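Local coordinates for SusD superfamily protein (Bacteroides fragilis, PDB 3L22), which probably binds sugars at the outer membrane as a SusD-family lipoprotein, and binds zinc ions, at residues L226-E234 / Y244-S252; P233-K241 / D296-G304. All coordinates share one frame; numbering follows the deposited sequence.

Contact 1. Residues L226-E234 / Y244-S252; sequences LVTGYSLPE and YFSQESIFS. With ZN (zinc ion), chain D.
Tyr230 CG and Ile250 CG1 both stand beside their own backbone N, at chi1 of -59° and -60°, and this helps to set the isoleucine over the tyrosine ring. The tyrosine ring then lies beneath Ile250 CG1 in a CH-pi contact. CG1 stands 3.7 Å from the centroid of the Tyr230 ring, almost on the ring normal. Segment 244-252 holds a type I beta turn, Ser246 to Ser249, which leads into strand 249-253. That strand pairs with strand 322-326, and Ile250 and Phe251 form a classic beta bulge opposite Phe325. Gln247 O, on the turn, sits at the edge of the tyrosine ring, in its plane. It also accepts a hydrogen bond from Ser231 N at 3.1 Å. The return contact is a CA-H...O approach from Glu248 CA to Ser231 O, 3.2 Å apart. The turn is braced from within. Ser246 OG accepts from Glu248 N, which makes an ST turn, and Ser249 OG accepts from Ser246 N. Glu248 runs extended past the loop. Its CB lies 3.7 Å from Pro233 CD, and farther out the carboxylate passes Leu232 CD2. The buried carboxylate is satisfied by salt bridges to Arg326 and Arg358 and by Ala328 N, at the start of helix 327-339. That helix and helix 200-213 cover Tyr230 and Ile250. At the outer edge, one water joins Gly229 O to Ser231 OG and reaches Gln247 OE1 only weakly. Beyond the tyrosine, Val227 CG1 meets Ile250 CD1 at 3.9 Å.

Contact 2. Residues P233-K241 / D296-G304; sequences PEDVTLIYK and DKRIIAFKG. With ZN (zinc ion), chain D; EDO (1,2-ethanediol), chain Y.
Lys297 NZ grips Glu234 twice, through a salt bridge to OE1 of Glu234 at 2.8 Å and a hydrogen bond to O of Glu234 at 2.7 Å. The backbone bond lies in the carbonyl plane, on a lone pair. The lysine is the first residue of helix 297-302, which Asp296 N-caps. Its chain is stretched out toward the glutamate, and its amine also reaches Arg358 O. The other carboxylate oxygen, Glu234 OE2, binds a zinc ion at 2.3 Å, and five waters complete the six ligands. The ammonium group and the metal probably both favour the charged form of this carboxylate. At the cap, Asp296 OD1 accepts from Arg298 N. The same two residues form a side-on salt bridge, with NE of Arg298 on OD1 and NH2 on OD2. Arg298 NH1 turns to Glu384 and Glu388. In the loop facing the helix, Asp235 makes an Asx turn: OD1 receives both N and OG1 of Thr237. Outward from the charges, Val236 packs on the helix. Its CG2 lies 4.0 Å from Ala301 CB and also touches Phe302. Thr237 CG2 approaches Ala301 CB more closely, at 3.6 Å. Val236 O sits at the edge of the Phe302 ring, in its plane. The Tyr240 ring is turned 80° to that of Phe302, and Tyr240 OH bonds to Glu392. A 1,2-ethanediol, probably from the crystallisation liquor, donates through O1 to Ala301 O. The closest ring approach runs from Tyr240 CE2 to Phe302 CZ, 3.5 Å.

Overall arrangement
Contact 1 and contact 2 share Pro233 and Glu234, and their centres lie about 15 Å apart. Both use the long loop between helix 217-225 and strand 249-253. In contact 1 the loop folds back on its own later part, ten residues on. In contact 2 it reaches a helix 55 residues away. Contact 1 is mostly buried and rests on backbone bonding and an aliphatic group over a ring. Contact 2 is only partly buried and depends more on charge. The zinc-binding Glu234 belongs to both, but reaches across only in contact 2, to Lys297. Ile239 joins them: its CG2 lies 3.6 Å from Ser246 OG and equally near Ser249 OG.

Contact 1. Residues L226-E234 / Y244-S252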
ATOM      1  N   LEU A 226      19.029   1.765  -2.517  1.00 15.85           N
ATOM      2  CA  LEU A 226      19.066   1.943  -3.961  1.00 16.69           C
ATOM      3  C   LEU A 226      18.116   3.033  -4.494  1.00 16.59           C
ATOM      4  O   LEU A 226      18.256   3.417  -5.629  1.00 16.60           O
ATOM      5  CB  LEU A 226      18.826   0.607  -4.680  1.00 16.45           C
ATOM      6  CG  LEU A 226      19.925  -0.439  -4.487  1.00 17.18           C
ATOM      7  CD1 LEU A 226      19.443  -1.798  -5.064  1.00 17.65           C
ATOM      8  CD2 LEU A 226      21.279  -0.025  -5.137  1.00 15.62           C
ATOM      9  N   VAL A 227      17.178   3.525  -3.683  1.00 17.04           N
ATOM     10  CA  VAL A 227      16.209   4.547  -4.102  1.00 16.96           C
ATOM     11  C   VAL A 227      16.920   5.887  -4.059  1.00 17.60           C
ATOM     12  O   VAL A 227      17.108   6.445  -2.982  1.00 20.09           O
ATOM     13  CB  VAL A 227      14.972   4.562  -3.170  1.00 16.62           C
ATOM     14  CG1 VAL A 227      14.025   5.776  -3.456  1.00 15.51           C
ATOM     15  CG2 VAL A 227      14.247   3.212  -3.229  1.00 17.23           C
ATOM     16  N   THR A 228      17.330   6.399  -5.211  1.00 16.78           N
ATOM     17  CA  THR A 228      18.102   7.637  -5.271  1.00 16.97           C
ATOM     18  C   THR A 228      17.406   8.623  -6.210  1.00 16.44           C
ATOM     19  O   THR A 228      16.567   8.246  -7.033  1.00 16.46           O
ATOM     20  CB  THR A 228      19.526   7.378  -5.813  1.00 17.72           C
ATOM     21  OG1 THR A 228      19.397   6.808  -7.111  1.00 19.28           O
ATOM     22  CG2 THR A 228      20.343   6.399  -4.886  1.00 18.22           C
ATOM     23  N   GLY A 229      17.752   9.897  -6.047  1.00 16.62           N
ATOM     24  CA  GLY A 229      17.320  10.963  -6.943  1.00 16.54           C
ATOM     25  C   GLY A 229      16.050  11.704  -6.504  1.00 15.93           C
ATOM     26  O   GLY A 229      15.650  12.663  -7.179  1.00 15.50           O
ATOM     27  N   TYR A 230      15.399  11.240  -5.435  1.00 14.75           N
ATOM     28  CA  TYR A 230      14.174  11.879  -4.935  1.00 15.25           C
ATOM     29  C   TYR A 230      14.505  12.866  -3.819  1.00 16.30           C
ATOM     30  O   TYR A 230      15.631  12.899  -3.318  1.00 16.43           O
ATOM     31  CB  TYR A 230      13.153  10.847  -4.445  1.00 14.49           C
ATOM     32  CG  TYR A 230      12.752   9.869  -5.512  1.00 13.31           C
ATOM     33  CD1 TYR A 230      11.682  10.129  -6.375  1.00 12.39           C
ATOM     34  CD2 TYR A 230      13.475   8.691  -5.708  1.00 12.77           C
ATOM     35  CE1 TYR A 230      11.317   9.222  -7.357  1.00 10.68           C
ATOM     36  CE2 TYR A 230      13.100   7.768  -6.706  1.00 10.99           C
ATOM     37  CZ  TYR A 230      12.037   8.037  -7.509  1.00 11.96           C
ATOM     38  OH  TYR A 230      11.701   7.152  -8.501  1.00 14.54           O
ATOM     39  N   SER A 231      13.537  13.687  -3.434  1.00 16.74           N
ATOM     40  CA  SER A 231      13.738  14.600  -2.325  1.00 17.36           C
ATOM     41  C   SER A 231      12.423  14.859  -1.614  1.00 16.80           C
ATOM     42  O   SER A 231      11.396  14.315  -2.011  1.00 16.75           O
ATOM     43  CB  SER A 231      14.372  15.889  -2.861  1.00 19.13           C
ATOM     44  OG  SER A 231      13.543  16.448  -3.851  1.00 19.66           O
ATOM     45  N   LEU A 232      12.497  15.599  -0.506  1.00 15.89           N
ATOM     46  CA  LEU A 232      11.362  15.977   0.276  1.00 15.75           C
ATOM     47  C   LEU A 232      11.136  17.447   0.032  1.00 15.37           C
ATOM     48  O   LEU A 232      11.838  18.281   0.598  1.00 15.16           O
ATOM     49  CB  LEU A 232      11.618  15.766   1.776  1.00 16.19           C
ATOM     50  CG  LEU A 232      11.910  14.355   2.294  1.00 18.50           C
ATOM     51  CD1 LEU A 232      12.145  14.392   3.810  1.00 15.99           C
ATOM     52  CD2 LEU A 232      10.777  13.394   1.902  1.00 13.45           C
ATOM     53  N   PRO A 233      10.163  17.790  -0.827  1.00 15.25           N
ATOM     54  CA  PRO A 233       9.823  19.217  -0.965  1.00 15.27           C
ATOM     55  C   PRO A 233       9.332  19.820   0.369  1.00 15.46           C
ATOM     56  O   PRO A 233       8.769  19.117   1.200  1.00 15.16           O
ATOM     57  CB  PRO A 233       8.692  19.196  -1.986  1.00 15.71           C
ATOM     58  CG  PRO A 233       8.867  17.883  -2.734  1.00 15.03           C
ATOM     59  CD  PRO A 233       9.386  16.941  -1.739  1.00 14.10           C
ATOM     60  N   GLU A 234       9.534  21.110   0.563  1.00 15.13           N
ATOM     61  CA  GLU A 234       9.068  21.781   1.780  1.00 16.27           C
ATOM     62  C   GLU A 234       7.529  21.885   1.909  1.00 15.85           C
ATOM     63  O   GLU A 234       6.996  22.065   3.009  1.00 16.81           O
ATOM     64  CB  GLU A 234       9.677  23.186   1.867  1.00 15.82           C
ATOM     65  CG  GLU A 234      11.186  23.163   2.076  1.00 20.12           C
ATOM     66  CD  GLU A 234      11.621  22.619   3.464  1.00 22.76           C
ATOM     67  OE1 GLU A 234      10.817  22.384   4.406  1.00 23.06           O
ATOM     68  OE2 GLU A 234      12.819  22.432   3.599  1.00 29.30           O
ATOM     69  N   TYR A 244      -0.272  16.294  -9.550  1.00 11.36           N
ATOM     70  CA  TYR A 244      -0.478  15.149  -8.675  1.00 11.94           C
ATOM     71  C   TYR A 244       0.771  14.315  -8.419  1.00 12.13           C
ATOM     72  O   TYR A 244       0.667  13.168  -7.983  1.00 13.59           O
ATOM     73  CB  TYR A 244      -1.678  14.276  -9.089  1.00 11.45           C
ATOM     74  CG  TYR A 244      -2.958  15.060  -9.305  1.00 10.13           C
ATOM     75  CD1 TYR A 244      -3.690  15.561  -8.234  1.00  9.06           C
ATOM     76  CD2 TYR A 244      -3.405  15.352 -10.586  1.00 11.01           C
ATOM     77  CE1 TYR A 244      -4.837  16.311  -8.440  1.00 11.39           C
ATOM     78  CE2 TYR A 244      -4.558  16.076 -10.795  1.00 10.79           C
ATOM     79  CZ  TYR A 244      -5.277  16.551  -9.722  1.00 12.65           C
ATOM     80  OH  TYR A 244      -6.436  17.269  -9.951  1.00 14.27           O
ATOM     81  N   PHE A 245       1.944  14.884  -8.667  1.00 12.66           N
ATOM     82  CA  PHE A 245       3.205  14.249  -8.297  1.00 12.20           C
ATOM     83  C   PHE A 245       4.245  15.345  -8.132  1.00 12.80           C
ATOM     84  O   PHE A 245       4.065  16.450  -8.627  1.00 12.66           O
ATOM     85  CB  PHE A 245       3.671  13.209  -9.349  1.00 12.48           C
ATOM     86  CG  PHE A 245       3.917  13.767 -10.737  1.00 10.95           C
ATOM     87  CD1 PHE A 245       2.878  13.886 -11.652  1.00 12.22           C
ATOM     88  CD2 PHE A 245       5.188  14.171 -11.125  1.00 12.40           C
ATOM     89  CE1 PHE A 245       3.095  14.390 -12.917  1.00 10.16           C
ATOM     90  CE2 PHE A 245       5.427  14.654 -12.397  1.00  9.21           C
ATOM     91  CZ  PHE A 245       4.382  14.800 -13.285  1.00 10.60           C
ATOM     92  N   SER A 246       5.328  15.007  -7.451  1.00 12.34           N
ATOM     93  CA  SER A 246       6.390  15.924  -7.158  1.00 13.07           C
ATOM     94  C   SER A 246       7.702  15.146  -7.257  1.00 13.67           C
ATOM     95  O   SER A 246       7.704  13.945  -7.563  1.00 13.13           O
ATOM     96  CB  SER A 246       6.237  16.479  -5.739  1.00 13.53           C
ATOM     97  OG  SER A 246       6.550  15.481  -4.748  1.00 12.41           O
ATOM     98  N   GLN A 247       8.808  15.805  -6.929  1.00 14.39           N
ATOM     99  CA  GLN A 247      10.097  15.134  -6.776  1.00 15.44           C
ATOM    100  C   GLN A 247      10.168  14.109  -5.621  1.00 15.20           C
ATOM    101  O   GLN A 247      11.185  13.414  -5.500  1.00 13.78           O
ATOM    102  CB  GLN A 247      11.201  16.162  -6.587  1.00 16.90           C
ATOM    103  CG  GLN A 247      11.434  16.892  -7.932  1.00 24.45           C
ATOM    104  CD  GLN A 247      12.482  17.931  -7.864  1.00 31.14           C
ATOM    105  OE1 GLN A 247      12.934  18.290  -6.779  1.00 38.94           O
ATOM    106  NE2 GLN A 247      12.870  18.454  -9.014  1.00 31.19           N
ATOM    107  N   GLU A 248       9.132  14.049  -4.783  1.00 13.91           N
ATOM    108  CA  GLU A 248       8.998  13.015  -3.749  1.00 13.50           C
ATOM    109  C   GLU A 248       8.343  11.717  -4.246  1.00 13.38           C
ATOM    110  O   GLU A 248       8.481  10.669  -3.601  1.00 12.83           O
ATOM    111  CB  GLU A 248       8.207  13.572  -2.570  1.00 14.01           C
ATOM    112  CG  GLU A 248       8.400  12.814  -1.299  1.00 14.09           C
ATOM    113  CD  GLU A 248       7.501  13.249  -0.147  1.00 16.28           C
ATOM    114  OE1 GLU A 248       7.016  14.404  -0.154  1.00 14.69           O
ATOM    115  OE2 GLU A 248       7.312  12.409   0.789  1.00 14.57           O
ATOM    116  N   SER A 249       7.660  11.775  -5.391  1.00 12.22           N
ATOM    117  CA  SER A 249       6.758  10.714  -5.808  1.00 12.11           C
ATOM    118  C   SER A 249       7.513   9.605  -6.495  1.00 11.79           C
ATOM    119  O   SER A 249       8.175   9.838  -7.499  1.00 12.41           O
ATOM    120  CB  SER A 249       5.710  11.287  -6.777  1.00 12.72           C
ATOM    121  OG  SER A 249       5.034  12.375  -6.190  1.00 10.64           O
ATOM    122  N   ILE A 250       7.422   8.396  -5.959  1.00 12.01           N
ATOM    123  CA  ILE A 250       8.092   7.253  -6.558  1.00 12.03           C
ATOM    124  C   ILE A 250       7.120   6.514  -7.447  1.00 11.92           C
ATOM    125  O   ILE A 250       7.393   6.291  -8.633  1.00 12.61           O
ATOM    126  CB  ILE A 250       8.713   6.321  -5.489  1.00 12.07           C
ATOM    127  CG1 ILE A 250       9.761   7.091  -4.656  1.00 12.45           C
ATOM    128  CG2 ILE A 250       9.317   5.087  -6.194  1.00 10.64           C
ATOM    129  CD1 ILE A 250      10.142   6.472  -3.316  1.00 11.10           C
ATOM    130  N   PHE A 251       5.997   6.084  -6.888  1.00 11.95           N
ATOM    131  CA  PHE A 251       5.004   5.331  -7.669  1.00 11.68           C
ATOM    132  C   PHE A 251       3.591   5.668  -7.182  1.00 12.54           C
ATOM    133  O   PHE A 251       3.333   5.631  -5.963  1.00 13.53           O
ATOM    134  CB  PHE A 251       5.269   3.810  -7.570  1.00 12.10           C
ATOM    135  CG  PHE A 251       4.296   2.977  -8.355  1.00 11.21           C
ATOM    136  CD1 PHE A 251       4.294   3.020  -9.744  1.00 13.01           C
ATOM    137  CD2 PHE A 251       3.362   2.152  -7.711  1.00 12.41           C
ATOM    138  CE1 PHE A 251       3.348   2.302 -10.485  1.00 11.43           C
ATOM    139  CE2 PHE A 251       2.432   1.401  -8.442  1.00 11.56           C
ATOM    140  CZ  PHE A 251       2.418   1.480  -9.817  1.00 11.59           C
ATOM    141  N   SER A 252       2.704   5.965  -8.135  1.00 11.75           N
ATOM    142  CA  SER A 252       1.307   6.319  -7.884  1.00 12.32           C
ATOM    143  C   SER A 252       0.420   5.766  -8.961  1.00 12.44           C
ATOM    144  O   SER A 252       0.884   5.405 -10.065  1.00 11.99           O
ATOM    145  CB  SER A 252       1.099   7.847  -7.891  1.00 12.54           C
ATOM    146  OG  SER A 252       1.920   8.505  -6.960  1.00 10.36           O
TER
HETATM  147 ZN    ZN D   3      13.693  22.018   5.687  1.00 49.92          ZN
HETATM  148  O   HOH W   1      14.645  15.404  -6.263  1.00 25.02           O
HETATM  149  O   HOH W   2      12.505  19.207  -3.601  1.00 28.71           O
HETATM  150  O   HOH W   3      11.603  22.192   6.861  1.00 20.12           O
HETATM  151  O   HOH W   4      15.784  21.672   4.630  1.00 35.85           O
HETATM  152  O   HOH W   5      13.220  19.740   5.317  1.00 28.09           O
HETATM  153  O   HOH W   6      14.573  21.536   7.921  1.00 44.27           O
HETATM  154  O   HOH W   7      13.538  24.307   6.390  1.00 38.07           O

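Contact 2. Residues P233-K241 / D296-G304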
ATOM      1  N   PRO A 233      10.163  17.790  -0.827  1.00 15.25           N
ATOM      2  CA  PRO A 233       9.823  19.217  -0.965  1.00 15.27           C
ATOM      3  C   PRO A 233       9.332  19.820   0.369  1.00 15.46           C
ATOM      4  O   PRO A 233       8.769  19.117   1.200  1.00 15.16           O
ATOM      5  CB  PRO A 233       8.692  19.196  -1.986  1.00 15.71           C
ATOM      6  CG  PRO A 233       8.867  17.883  -2.734  1.00 15.03           C
ATOM      7  CD  PRO A 233       9.386  16.941  -1.739  1.00 14.10           C
ATOM      8  N   GLU A 234       9.534  21.110   0.563  1.00 15.13           N
ATOM      9  CA  GLU A 234       9.068  21.781   1.780  1.00 16.27           C
ATOM     10  C   GLU A 234       7.529  21.885   1.909  1.00 15.85           C
ATOM     11  O   GLU A 234       6.996  22.065   3.009  1.00 16.81           O
ATOM     12  CB  GLU A 234       9.677  23.186   1.867  1.00 15.82           C
ATOM     13  CG  GLU A 234      11.186  23.163   2.076  1.00 20.12           C
ATOM     14  CD  GLU A 234      11.621  22.619   3.464  1.00 22.76           C
ATOM     15  OE1 GLU A 234      10.817  22.384   4.406  1.00 23.06           O
ATOM     16  OE2 GLU A 234      12.819  22.432   3.599  1.00 29.30           O
ATOM     17  N   ASP A 235       6.834  21.819   0.791  1.00 16.14           N
ATOM     18  CA  ASP A 235       5.376  21.940   0.761  1.00 16.24           C
ATOM     19  C   ASP A 235       4.794  20.521   0.768  1.00 15.54           C
ATOM     20  O   ASP A 235       4.893  19.799  -0.230  1.00 16.74           O
ATOM     21  CB  ASP A 235       4.974  22.713  -0.500  1.00 16.05           C
ATOM     22  CG  ASP A 235       3.451  22.918  -0.650  1.00 18.57           C
ATOM     23  OD1 ASP A 235       2.599  22.271  -0.002  1.00 16.57           O
ATOM     24  OD2 ASP A 235       3.098  23.765  -1.483  1.00 20.43           O
ATOM     25  N   VAL A 236       4.122  20.150   1.851  1.00 14.05           N
ATOM     26  CA  VAL A 236       3.534  18.793   1.974  1.00 13.35           C
ATOM     27  C   VAL A 236       2.223  18.591   1.176  1.00 13.32           C
ATOM     28  O   VAL A 236       1.682  17.495   1.189  1.00 13.79           O
ATOM     29  CB  VAL A 236       3.292  18.444   3.459  1.00 12.92           C
ATOM     30  CG1 VAL A 236       4.614  18.581   4.258  1.00 12.07           C
ATOM     31  CG2 VAL A 236       2.149  19.323   4.068  1.00 10.42           C
ATOM     32  N   THR A 237       1.691  19.640   0.529  1.00 13.25           N
ATOM     33  CA  THR A 237       0.418  19.557  -0.197  1.00 13.51           C
ATOM     34  C   THR A 237       0.572  19.233  -1.697  1.00 13.84           C
ATOM     35  O   THR A 237      -0.424  19.002  -2.380  1.00 13.36           O
ATOM     36  CB  THR A 237      -0.422  20.841  -0.041  1.00 13.58           C
ATOM     37  OG1 THR A 237       0.165  21.912  -0.774  1.00 11.58           O
ATOM     38  CG2 THR A 237      -0.539  21.265   1.472  1.00 14.18           C
ATOM     39  N   LEU A 238       1.800  19.205  -2.204  1.00 13.63           N
ATOM     40  CA  LEU A 238       2.020  19.151  -3.660  1.00 14.36           C
ATOM     41  C   LEU A 238       1.395  17.945  -4.331  1.00 14.21           C
ATOM     42  O   LEU A 238       0.803  18.069  -5.396  1.00 14.71           O
ATOM     43  CB  LEU A 238       3.501  19.218  -4.004  1.00 13.99           C
ATOM     44  CG  LEU A 238       4.242  20.505  -3.676  1.00 14.62           C
ATOM     45  CD1 LEU A 238       5.745  20.245  -3.930  1.00 12.61           C
ATOM     46  CD2 LEU A 238       3.692  21.699  -4.507  1.00 12.45           C
ATOM     47  N   ILE A 239       1.477  16.800  -3.682  1.00 14.40           N
ATOM     48  CA  ILE A 239       1.097  15.550  -4.328  1.00 14.40           C
ATOM     49  C   ILE A 239      -0.413  15.343  -4.424  1.00 15.14           C
ATOM     50  O   ILE A 239      -0.822  14.437  -5.147  1.00 13.80           O
ATOM     51  CB  ILE A 239       1.746  14.302  -3.699  1.00 14.17           C
ATOM     52  CG1 ILE A 239       1.323  14.082  -2.236  1.00 15.14           C
ATOM     53  CG2 ILE A 239       3.254  14.384  -3.802  1.00 12.55           C
ATOM     54  CD1 ILE A 239       1.838  12.733  -1.653  1.00 14.53           C
ATOM     55  N   TYR A 240      -1.213  16.179  -3.737  1.00 14.27           N
ATOM     56  CA  TYR A 240      -2.669  16.068  -3.763  1.00 14.44           C
ATOM     57  C   TYR A 240      -3.326  17.078  -4.716  1.00 15.10           C
ATOM     58  O   TYR A 240      -4.543  17.157  -4.768  1.00 16.17           O
ATOM     59  CB  TYR A 240      -3.265  16.220  -2.337  1.00 14.25           C
ATOM     60  CG  TYR A 240      -2.478  15.443  -1.311  1.00 13.66           C
ATOM     61  CD1 TYR A 240      -2.626  14.060  -1.174  1.00 12.70           C
ATOM     62  CD2 TYR A 240      -1.550  16.074  -0.522  1.00 13.34           C
ATOM     63  CE1 TYR A 240      -1.860  13.331  -0.235  1.00 13.72           C
ATOM     64  CE2 TYR A 240      -0.789  15.361   0.400  1.00 13.26           C
ATOM     65  CZ  TYR A 240      -0.930  14.002   0.536  1.00 15.08           C
ATOM     66  OH  TYR A 240      -0.100  13.367   1.457  1.00 15.21           O
ATOM     67  N   LYS A 241      -2.526  17.858  -5.437  1.00 15.01           N
ATOM     68  CA  LYS A 241      -3.035  18.801  -6.426  1.00 14.72           C
ATOM     69  C   LYS A 241      -2.214  18.741  -7.703  1.00 13.58           C
ATOM     70  O   LYS A 241      -1.107  18.183  -7.717  1.00 11.49           O
ATOM     71  CB  LYS A 241      -3.087  20.189  -5.862  1.00 16.18           C
ATOM     72  CG  LYS A 241      -1.788  20.768  -5.321  1.00 20.75           C
ATOM     73  CD  LYS A 241      -2.237  21.940  -4.376  1.00 25.51           C
ATOM     74  CE  LYS A 241      -1.122  22.690  -3.662  1.00 28.37           C
ATOM     75  NZ  LYS A 241      -1.713  23.409  -2.376  1.00 28.23           N
ATOM     76  N   ASP A 296       2.872  22.182  12.956  1.00 13.48           N
ATOM     77  CA  ASP A 296       3.292  21.086  12.072  1.00 12.60           C
ATOM     78  C   ASP A 296       2.604  21.304  10.724  1.00 12.10           C
ATOM     79  O   ASP A 296       1.396  21.461  10.677  1.00 11.91           O
ATOM     80  CB  ASP A 296       2.879  19.747  12.716  1.00 13.02           C
ATOM     81  CG  ASP A 296       3.362  18.484  11.972  1.00 13.59           C
ATOM     82  OD1 ASP A 296       3.315  18.405  10.723  1.00 16.30           O
ATOM     83  OD2 ASP A 296       3.677  17.481  12.684  1.00 14.05           O
ATOM     84  N   LYS A 297       3.356  21.272   9.632  1.00 12.02           N
ATOM     85  CA  LYS A 297       2.779  21.463   8.271  1.00 12.70           C
ATOM     86  C   LYS A 297       1.648  20.516   7.921  1.00 12.92           C
ATOM     87  O   LYS A 297       0.725  20.908   7.229  1.00 13.57           O
ATOM     88  CB  LYS A 297       3.873  21.358   7.201  1.00 12.89           C
ATOM     89  CG  LYS A 297       4.890  22.505   7.242  1.00 14.19           C
ATOM     90  CD  LYS A 297       5.876  22.404   6.054  1.00 15.47           C
ATOM     91  CE  LYS A 297       7.091  23.312   6.199  1.00 14.08           C
ATOM     92  NZ  LYS A 297       8.218  22.845   5.287  1.00 15.76           N
ATOM     93  N   ARG A 298       1.732  19.269   8.400  1.00 13.65           N
ATOM     94  CA  ARG A 298       0.756  18.252   8.143  1.00 13.81           C
ATOM     95  C   ARG A 298      -0.555  18.505   8.904  1.00 14.20           C
ATOM     96  O   ARG A 298      -1.637  18.226   8.389  1.00 14.21           O
ATOM     97  CB  ARG A 298       1.339  16.903   8.495  1.00 14.16           C
ATOM     98  CG  ARG A 298       2.585  16.562   7.663  1.00 14.21           C
ATOM     99  CD  ARG A 298       3.418  15.459   8.251  1.00 14.18           C
ATOM    100  NE  ARG A 298       3.986  15.847   9.544  1.00 12.84           N
ATOM    101  CZ  ARG A 298       4.936  15.165  10.174  1.00 12.77           C
ATOM    102  NH1 ARG A 298       5.443  14.045   9.656  1.00 12.24           N
ATOM    103  NH2 ARG A 298       5.367  15.585  11.363  1.00 12.39           N
ATOM    104  N   ILE A 299      -0.439  19.062  10.108  1.00 13.68           N
ATOM    105  CA  ILE A 299      -1.579  19.454  10.921  1.00 13.88           C
ATOM    106  C   ILE A 299      -2.264  20.672  10.263  1.00 13.63           C
ATOM    107  O   ILE A 299      -3.469  20.629  10.012  1.00 11.58           O
ATOM    108  CB  ILE A 299      -1.156  19.713  12.400  1.00 14.35           C
ATOM    109  CG1 ILE A 299      -0.582  18.415  13.025  1.00 16.21           C
ATOM    110  CG2 ILE A 299      -2.312  20.321  13.245  1.00 13.85           C
ATOM    111  CD1 ILE A 299      -1.432  17.179  12.935  1.00 19.14           C
ATOM    112  N   ILE A 300      -1.475  21.687   9.905  1.00 13.30           N
ATOM    113  CA  ILE A 300      -1.983  22.878   9.223  1.00 13.66           C
ATOM    114  C   ILE A 300      -2.689  22.458   7.937  1.00 14.15           C
ATOM    115  O   ILE A 300      -3.777  22.886   7.704  1.00 13.51           O
ATOM    116  CB  ILE A 300      -0.873  23.882   8.870  1.00 14.31           C
ATOM    117  CG1 ILE A 300      -0.221  24.445  10.148  1.00 15.99           C
ATOM    118  CG2 ILE A 300      -1.437  25.066   7.990  1.00 13.78           C
ATOM    119  CD1 ILE A 300       1.042  25.265   9.914  1.00 16.32           C
ATOM    120  N   ALA A 301      -2.087  21.567   7.144  1.00 13.86           N
ATOM    121  CA  ALA A 301      -2.661  21.235   5.822  1.00 14.51           C
ATOM    122  C   ALA A 301      -3.837  20.280   5.937  1.00 14.43           C
ATOM    123  O   ALA A 301      -4.821  20.439   5.227  1.00 13.71           O
ATOM    124  CB  ALA A 301      -1.578  20.628   4.872  1.00 13.42           C
ATOM    125  N   PHE A 302      -3.737  19.295   6.826  1.00 14.28           N
ATOM    126  CA  PHE A 302      -4.639  18.141   6.752  1.00 15.15           C
ATOM    127  C   PHE A 302      -5.594  17.905   7.923  1.00 15.15           C
ATOM    128  O   PHE A 302      -6.528  17.088   7.775  1.00 14.70           O
ATOM    129  CB  PHE A 302      -3.827  16.856   6.538  1.00 15.80           C
ATOM    130  CG  PHE A 302      -2.831  16.954   5.434  1.00 14.02           C
ATOM    131  CD1 PHE A 302      -3.194  17.421   4.187  1.00 15.15           C
ATOM    132  CD2 PHE A 302      -1.527  16.555   5.640  1.00 13.46           C
ATOM    133  CE1 PHE A 302      -2.246  17.522   3.166  1.00 14.58           C
ATOM    134  CE2 PHE A 302      -0.598  16.609   4.621  1.00 13.22           C
ATOM    135  CZ  PHE A 302      -0.940  17.120   3.407  1.00 14.63           C
ATOM    136  N   LYS A 303      -5.377  18.565   9.068  1.00 15.18           N
ATOM    137  CA  LYS A 303      -6.277  18.361  10.209  1.00 15.36           C
ATOM    138  C   LYS A 303      -7.436  19.337  10.070  1.00 15.90           C
ATOM    139  O   LYS A 303      -7.363  20.469  10.495  1.00 16.16           O
ATOM    140  CB  LYS A 303      -5.550  18.507  11.555  1.00 15.13           C
ATOM    141  CG  LYS A 303      -6.445  18.231  12.788  1.00 16.33           C
ATOM    142  CD  LYS A 303      -5.656  18.200  14.067  1.00 17.38           C
ATOM    143  CE  LYS A 303      -6.504  17.796  15.269  1.00 18.97           C
ATOM    144  NZ  LYS A 303      -7.501  18.836  15.597  1.00 18.44           N
ATOM    145  N   GLY A 304      -8.520  18.886   9.468  1.00 17.11           N
ATOM    146  CA  GLY A 304      -9.630  19.775   9.142  1.00 17.27           C
ATOM    147  C   GLY A 304     -10.557  20.063  10.318  1.00 18.36           C
ATOM    148  O   GLY A 304     -10.542  19.365  11.351  1.00 17.48           O
TER
HETATM  149 ZN    ZN D   3      13.693  22.018   5.687  1.00 49.92          ZN
HETATM  150  C1  EDO Y 465      -4.123  19.989   1.481  1.00 59.09           C
HETATM  151  O1  EDO Y 465      -4.581  21.183   2.180  1.00 58.72           O
HETATM  152  C2  EDO Y 465      -4.487  19.850  -0.009  1.00 58.37           C
HETATM  153  O2  EDO Y 465      -5.004  18.530  -0.308  1.00 57.17           O
HETATM  154  O   HOH W   3      11.603  22.192   6.861  1.00 20.12           O
HETATM  155  O   HOH W   4      15.784  21.672   4.630  1.00 35.85           O
HETATM  156  O   HOH W   5      13.220  19.740   5.317  1.00 28.09           O
HETATM  157  O   HOH W   6      14.573  21.536   7.921  1.00 44.27           O
HETATM  158  O   HOH W   7      13.538  24.307   6.390  1.00 38.07           O